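Local coordinates for fiber protein 2 (Human adenovirus type 41, PDB 2BZV) that forms, as a homotrimer, the receptor-binding knob of a viral spike that probably attaches the virion to the host receptor CXCAR, at residues Leu72-Asn84 and Ala99-Ser111. Numbering follows the deposited sequence.
Sequences LKLPFDNQGNLLN and AVASNALTFMPNS
Phe76 and Met108 form a Met-aromatic contact in the adenovirus fibre knob, where the type I turn Asp77-Gly80 that follows strand 69-76 meets the long loop between strands 93-94 and 135-139. This is the tightly packed part. Met108 bends at chi2 (-64°) and chi3, which lays its thioether over one ring face. SD lies 3.5 Å from Phe76 CG. The methyl CE stands 3.8 Å from the ring centroid and 15° off the normal, a CH-pi geometry. Tyr146 of strand 146-153 also touches Met108. Gly80 continues the close fit, its CA 3.8 Å from Met108 SD and 4.0 Å from Leu105 N. Beside it, buried Ala104 N donates to Gly80 O at 3.2 Å, from well above the carbonyl plane.

Toward the solvent side, exposed Gln79 and Asn103 meet through the backbone, Gln79 O receiving the CA-H of Asn103 at 3.1 Å, while their side chains pack loosely. One water donates to both Gly80 O and Ala101 O, and a second links Ala101 O to Leu82 N. The Asn81 amide works both ways: its ND2 donates to both carboxylate oxygens of Asp77, whose OD1 also takes Gln79 N, an Asx turn, and Asn81 N. Held so, Asn81 presents OD1 to the other loop, accepting from Asn103 N at 2.8 Å with an N-H...O angle of 160°.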
loop_
_atom_site.group_PDB
_atom_site.type_symbol
_atom_site.label_atom_id
_atom_site.label_comp_id
_atom_site.label_asym_id
_atom_site.label_seq_id
_atom_site.Cartn_x
_atom_site.Cartn_y
_atom_site.Cartn_z
ATOM N N LEU A 72 12.883 -13.739 11.033
ATOM C CA LEU A 72 12.179 -14.882 10.468
ATOM C C LEU A 72 12.518 -14.946 8.996
ATOM O O LEU A 72 12.269 -13.983 8.273
ATOM C CB LEU A 72 10.659 -14.718 10.626
ATOM C CG LEU A 72 9.787 -15.723 9.851
ATOM C CD1 LEU A 72 9.962 -17.108 10.446
ATOM C CD2 LEU A 72 8.315 -15.289 9.850
ATOM N N LYS A 73 13.045 -16.077 8.548
ATOM C CA LYS A 73 13.375 -16.277 7.143
ATOM C C LYS A 73 12.441 -17.301 6.519
ATOM O O LYS A 73 12.283 -18.411 7.044
ATOM C CB LYS A 73 14.829 -16.729 6.996
ATOM C CG LYS A 73 15.266 -16.789 5.553
ATOM C CD LYS A 73 16.762 -16.988 5.499
ATOM C CE LYS A 73 17.194 -16.969 4.050
ATOM N NZ LYS A 73 18.668 -17.225 3.949
ATOM N N LEU A 74 11.849 -16.935 5.390
ATOM C CA LEU A 74 11.018 -17.848 4.603
ATOM C C LEU A 74 11.747 -18.100 3.284
ATOM O O LEU A 74 11.823 -17.208 2.432
ATOM C CB LEU A 74 9.631 -17.266 4.332
ATOM C CG LEU A 74 8.820 -16.899 5.585
ATOM C CD1 LEU A 74 7.465 -16.379 5.166
ATOM C CD2 LEU A 74 8.650 -18.081 6.532
ATOM N N PRO A 75 12.329 -19.292 3.129
ATOM C CA PRO A 75 13.055 -19.641 1.912
ATOM C C PRO A 75 12.183 -20.388 0.914
ATOM O O PRO A 75 11.314 -21.173 1.323
ATOM C CB PRO A 75 14.150 -20.580 2.447
ATOM C CG PRO A 75 13.463 -21.323 3.570
ATOM C CD PRO A 75 12.417 -20.375 4.129
ATOM N N PHE A 76 12.434 -20.169 -0.372
ATOM C CA PHE A 76 11.677 -20.820 -1.445
ATOM C C PHE A 76 12.642 -21.388 -2.475
ATOM O O PHE A 76 13.736 -20.856 -2.674
ATOM C CB PHE A 76 10.744 -19.825 -2.155
ATOM C CG PHE A 76 9.744 -19.176 -1.226
ATOM C CD1 PHE A 76 8.452 -19.674 -1.102
ATOM C CD2 PHE A 76 10.100 -18.071 -0.478
ATOM C CE1 PHE A 76 7.554 -19.072 -0.225
ATOM C CE2 PHE A 76 9.210 -17.466 0.387
ATOM C CZ PHE A 76 7.938 -17.970 0.513
ATOM N N ASP A 77 12.210 -22.452 -3.147
ATOM C CA ASP A 77 12.987 -22.968 -4.272
ATOM C C ASP A 77 12.757 -22.109 -5.518
ATOM O O ASP A 77 11.979 -21.140 -5.499
ATOM C CB ASP A 77 12.733 -24.472 -4.490
ATOM C CG ASP A 77 11.344 -24.809 -5.019
ATOM O OD1 ASP A 77 10.613 -23.912 -5.490
ATOM O OD2 ASP A 77 10.997 -26.012 -4.972
ATOM N N ASN A 78 13.443 -22.440 -6.603
ATOM C CA ASN A 78 13.389 -21.647 -7.828
ATOM C C ASN A 78 12.037 -21.711 -8.536
ATOM O O ASN A 78 11.822 -20.980 -9.501
ATOM C CB ASN A 78 14.515 -22.087 -8.785
ATOM C CG ASN A 78 15.852 -21.421 -8.448
ATOM O OD1 ASN A 78 15.941 -20.188 -8.356
ATOM N ND2 ASN A 78 16.897 -22.249 -8.299
ATOM N N GLN A 79 11.143 -22.585 -8.058
ATOM C CA GLN A 79 9.792 -22.692 -8.610
ATOM C C GLN A 79 8.757 -21.994 -7.729
ATOM O O GLN A 79 7.577 -21.958 -8.071
ATOM C CB GLN A 79 9.402 -24.164 -8.799
ATOM C CG GLN A 79 10.105 -24.871 -9.955
ATOM C CD GLN A 79 11.555 -25.199 -9.713
ATOM O OE1 GLN A 79 11.937 -25.766 -8.680
ATOM N NE2 GLN A 79 12.395 -24.860 -10.692
ATOM N N GLY A 80 9.186 -21.408 -6.609
ATOM C CA GLY A 80 8.249 -20.715 -5.722
ATOM C C GLY A 80 7.602 -21.580 -4.659
ATOM O O GLY A 80 6.541 -21.231 -4.135
ATOM N N ASN A 81 8.227 -22.707 -4.312
ATOM C CA ASN A 81 7.736 -23.560 -3.238
ATOM C C ASN A 81 8.437 -23.238 -1.931
ATOM O O ASN A 81 9.668 -23.136 -1.892
ATOM C CB ASN A 81 8.002 -25.038 -3.558
ATOM C CG ASN A 81 7.256 -25.482 -4.766
ATOM O OD1 ASN A 81 6.026 -25.575 -4.755
ATOM N ND2 ASN A 81 7.985 -25.726 -5.845
ATOM N N LEU A 82 7.669 -23.126 -0.850
ATOM C CA LEU A 82 8.239 -22.898 0.468
ATOM C C LEU A 82 9.064 -24.109 0.906
ATOM O O LEU A 82 8.602 -25.241 0.851
ATOM C CB LEU A 82 7.112 -22.654 1.473
ATOM C CG LEU A 82 7.552 -22.306 2.898
ATOM C CD1 LEU A 82 8.153 -20.901 2.982
ATOM C CD2 LEU A 82 6.392 -22.459 3.859
ATOM N N LEU A 83 10.285 -23.846 1.347
ATOM C CA LEU A 83 11.173 -24.888 1.843
ATOM C C LEU A 83 11.093 -24.940 3.358
ATOM O O LEU A 83 10.572 -24.029 4.006
ATOM C CB LEU A 83 12.602 -24.631 1.369
ATOM C CG LEU A 83 12.774 -24.634 -0.156
ATOM C CD1 LEU A 83 14.170 -24.151 -0.514
ATOM C CD2 LEU A 83 12.478 -26.026 -0.706
ATOM N N ASN A 84 11.613 -26.020 3.937
ATOM C CA ASN A 84 11.536 -26.209 5.373
ATOM C C ASN A 84 12.066 -24.997 6.135
ATOM O O ASN A 84 13.178 -24.522 5.864
ATOM C CB ASN A 84 12.321 -27.465 5.754
ATOM C CG ASN A 84 12.160 -27.798 7.212
ATOM O OD1 ASN A 84 11.075 -28.169 7.654
ATOM N ND2 ASN A 84 13.236 -27.656 7.974
ATOM N N ALA A 99 -5.705 -24.804 -1.252
ATOM C CA ALA A 99 -4.631 -25.749 -1.557
ATOM C C ALA A 99 -3.312 -25.157 -1.070
ATOM O O ALA A 99 -3.170 -23.945 -0.979
ATOM C CB ALA A 99 -4.556 -25.999 -3.060
ATOM N N VAL A 100 -2.334 -26.011 -0.782
ATOM C CA VAL A 100 -1.021 -25.490 -0.427
ATOM C C VAL A 100 -0.497 -24.593 -1.555
ATOM O O VAL A 100 -0.758 -24.812 -2.741
ATOM C CB VAL A 100 -0.005 -26.606 -0.111
ATOM C CG1 VAL A 100 -0.396 -27.341 1.164
ATOM C CG2 VAL A 100 0.237 -27.533 -1.305
ATOM N N ALA A 101 0.265 -23.573 -1.171
ATOM C CA ALA A 101 0.725 -22.558 -2.117
ATOM C C ALA A 101 1.958 -23.033 -2.884
ATOM O O ALA A 101 3.065 -22.506 -2.744
ATOM C CB ALA A 101 0.990 -21.252 -1.378
ATOM N N SER A 102 1.769 -24.040 -3.722
ATOM C CA SER A 102 2.850 -24.606 -4.506
ATOM C C SER A 102 3.113 -23.778 -5.761
ATOM O O SER A 102 2.224 -23.147 -6.337
ATOM C CB SER A 102 2.538 -26.043 -4.928
ATOM O OG SER A 102 1.284 -26.078 -5.567
ATOM N N ASN A 103 4.366 -23.818 -6.200
ATOM C CA ASN A 103 4.795 -23.261 -7.478
ATOM C C ASN A 103 4.388 -21.802 -7.644
ATOM O O ASN A 103 3.990 -21.368 -8.732
ATOM C CB ASN A 103 4.282 -24.122 -8.627
ATOM C CG ASN A 103 4.815 -25.543 -8.528
ATOM O OD1 ASN A 103 4.070 -26.515 -8.640
ATOM N ND2 ASN A 103 6.115 -25.675 -8.289
ATOM N N ALA A 104 4.539 -21.022 -6.572
ATOM C CA ALA A 104 4.073 -19.626 -6.566
ATOM C C ALA A 104 5.157 -18.692 -7.093
ATOM O O ALA A 104 5.478 -17.658 -6.483
ATOM C CB ALA A 104 3.660 -19.236 -5.168
ATOM N N LEU A 105 5.715 -19.017 -8.262
ATOM C CA LEU A 105 6.830 -18.245 -8.813
ATOM C C LEU A 105 6.497 -16.768 -8.968
ATOM O O LEU A 105 7.347 -15.915 -8.720
ATOM C CB LEU A 105 7.244 -18.842 -10.163
ATOM C CG LEU A 105 8.450 -18.176 -10.844
ATOM C CD1 LEU A 105 9.689 -18.158 -9.945
ATOM C CD2 LEU A 105 8.728 -18.869 -12.179
ATOM N N THR A 106 5.274 -16.455 -9.391
ATOM C CA THR A 106 4.918 -15.056 -9.665
ATOM C C THR A 106 4.564 -14.272 -8.407
ATOM O O THR A 106 4.195 -13.100 -8.509
ATOM C CB THR A 106 3.797 -14.933 -10.711
ATOM O OG1 THR A 106 2.588 -15.493 -10.186
ATOM C CG2 THR A 106 4.180 -15.629 -12.016
ATOM N N PHE A 107 4.707 -14.892 -7.233
ATOM C CA PHE A 107 4.685 -14.178 -5.957
ATOM C C PHE A 107 6.099 -13.991 -5.403
ATOM O O PHE A 107 6.263 -13.366 -4.350
ATOM C CB PHE A 107 3.865 -14.946 -4.912
ATOM C CG PHE A 107 2.377 -14.929 -5.143
ATOM C CD1 PHE A 107 1.552 -14.168 -4.324
ATOM C CD2 PHE A 107 1.788 -15.692 -6.147
ATOM C CE1 PHE A 107 0.180 -14.161 -4.502
ATOM C CE2 PHE A 107 0.410 -15.687 -6.330
ATOM C CZ PHE A 107 -0.390 -14.914 -5.507
ATOM N N MET A 108 7.120 -14.531 -6.063
ATOM C CA MET A 108 8.473 -14.429 -5.528
ATOM C C MET A 108 9.063 -13.049 -5.788
ATOM O O MET A 108 8.728 -12.421 -6.790
ATOM C CB MET A 108 9.370 -15.480 -6.170
ATOM C CG MET A 108 8.945 -16.903 -5.826
ATOM S SD MET A 108 9.058 -17.329 -4.081
ATOM C CE MET A 108 7.347 -17.137 -3.515
ATOM N N PRO A 109 9.932 -12.561 -4.890
ATOM C CA PRO A 109 10.569 -11.261 -5.146
ATOM C C PRO A 109 11.439 -11.340 -6.404
ATOM O O PRO A 109 12.262 -12.250 -6.560
ATOM C CB PRO A 109 11.390 -11.003 -3.880
ATOM C CG PRO A 109 10.871 -11.941 -2.833
ATOM C CD PRO A 109 10.338 -13.127 -3.590
ATOM N N ASN A 110 11.245 -10.369 -7.296
ATOM C CA ASN A 110 11.907 -10.339 -8.584
ATOM C C ASN A 110 13.424 -10.408 -8.426
ATOM O O ASN A 110 14.001 -9.629 -7.660
ATOM C CB ASN A 110 11.502 -9.039 -9.273
ATOM C CG ASN A 110 11.944 -8.953 -10.708
ATOM O OD1 ASN A 110 13.142 -8.808 -10.981
ATOM N ND2 ASN A 110 11.010 -9.034 -11.642
ATOM N N SER A 111 14.059 -11.334 -9.136
ATOM C CA SER A 111 15.499 -11.543 -8.939
ATOM C C SER A 111 16.373 -10.601 -9.748
ATOM O O SER A 111 17.586 -10.638 -9.594
ATOM C CB SER A 111 15.861 -12.992 -9.249
ATOM O OG SER A 111 15.592 -13.299 -10.598
HETATM O O HOH W 1 4.855 -20.518 -1.996
HETATM O O HOH W 2 4.865 -23.903 -1.053
#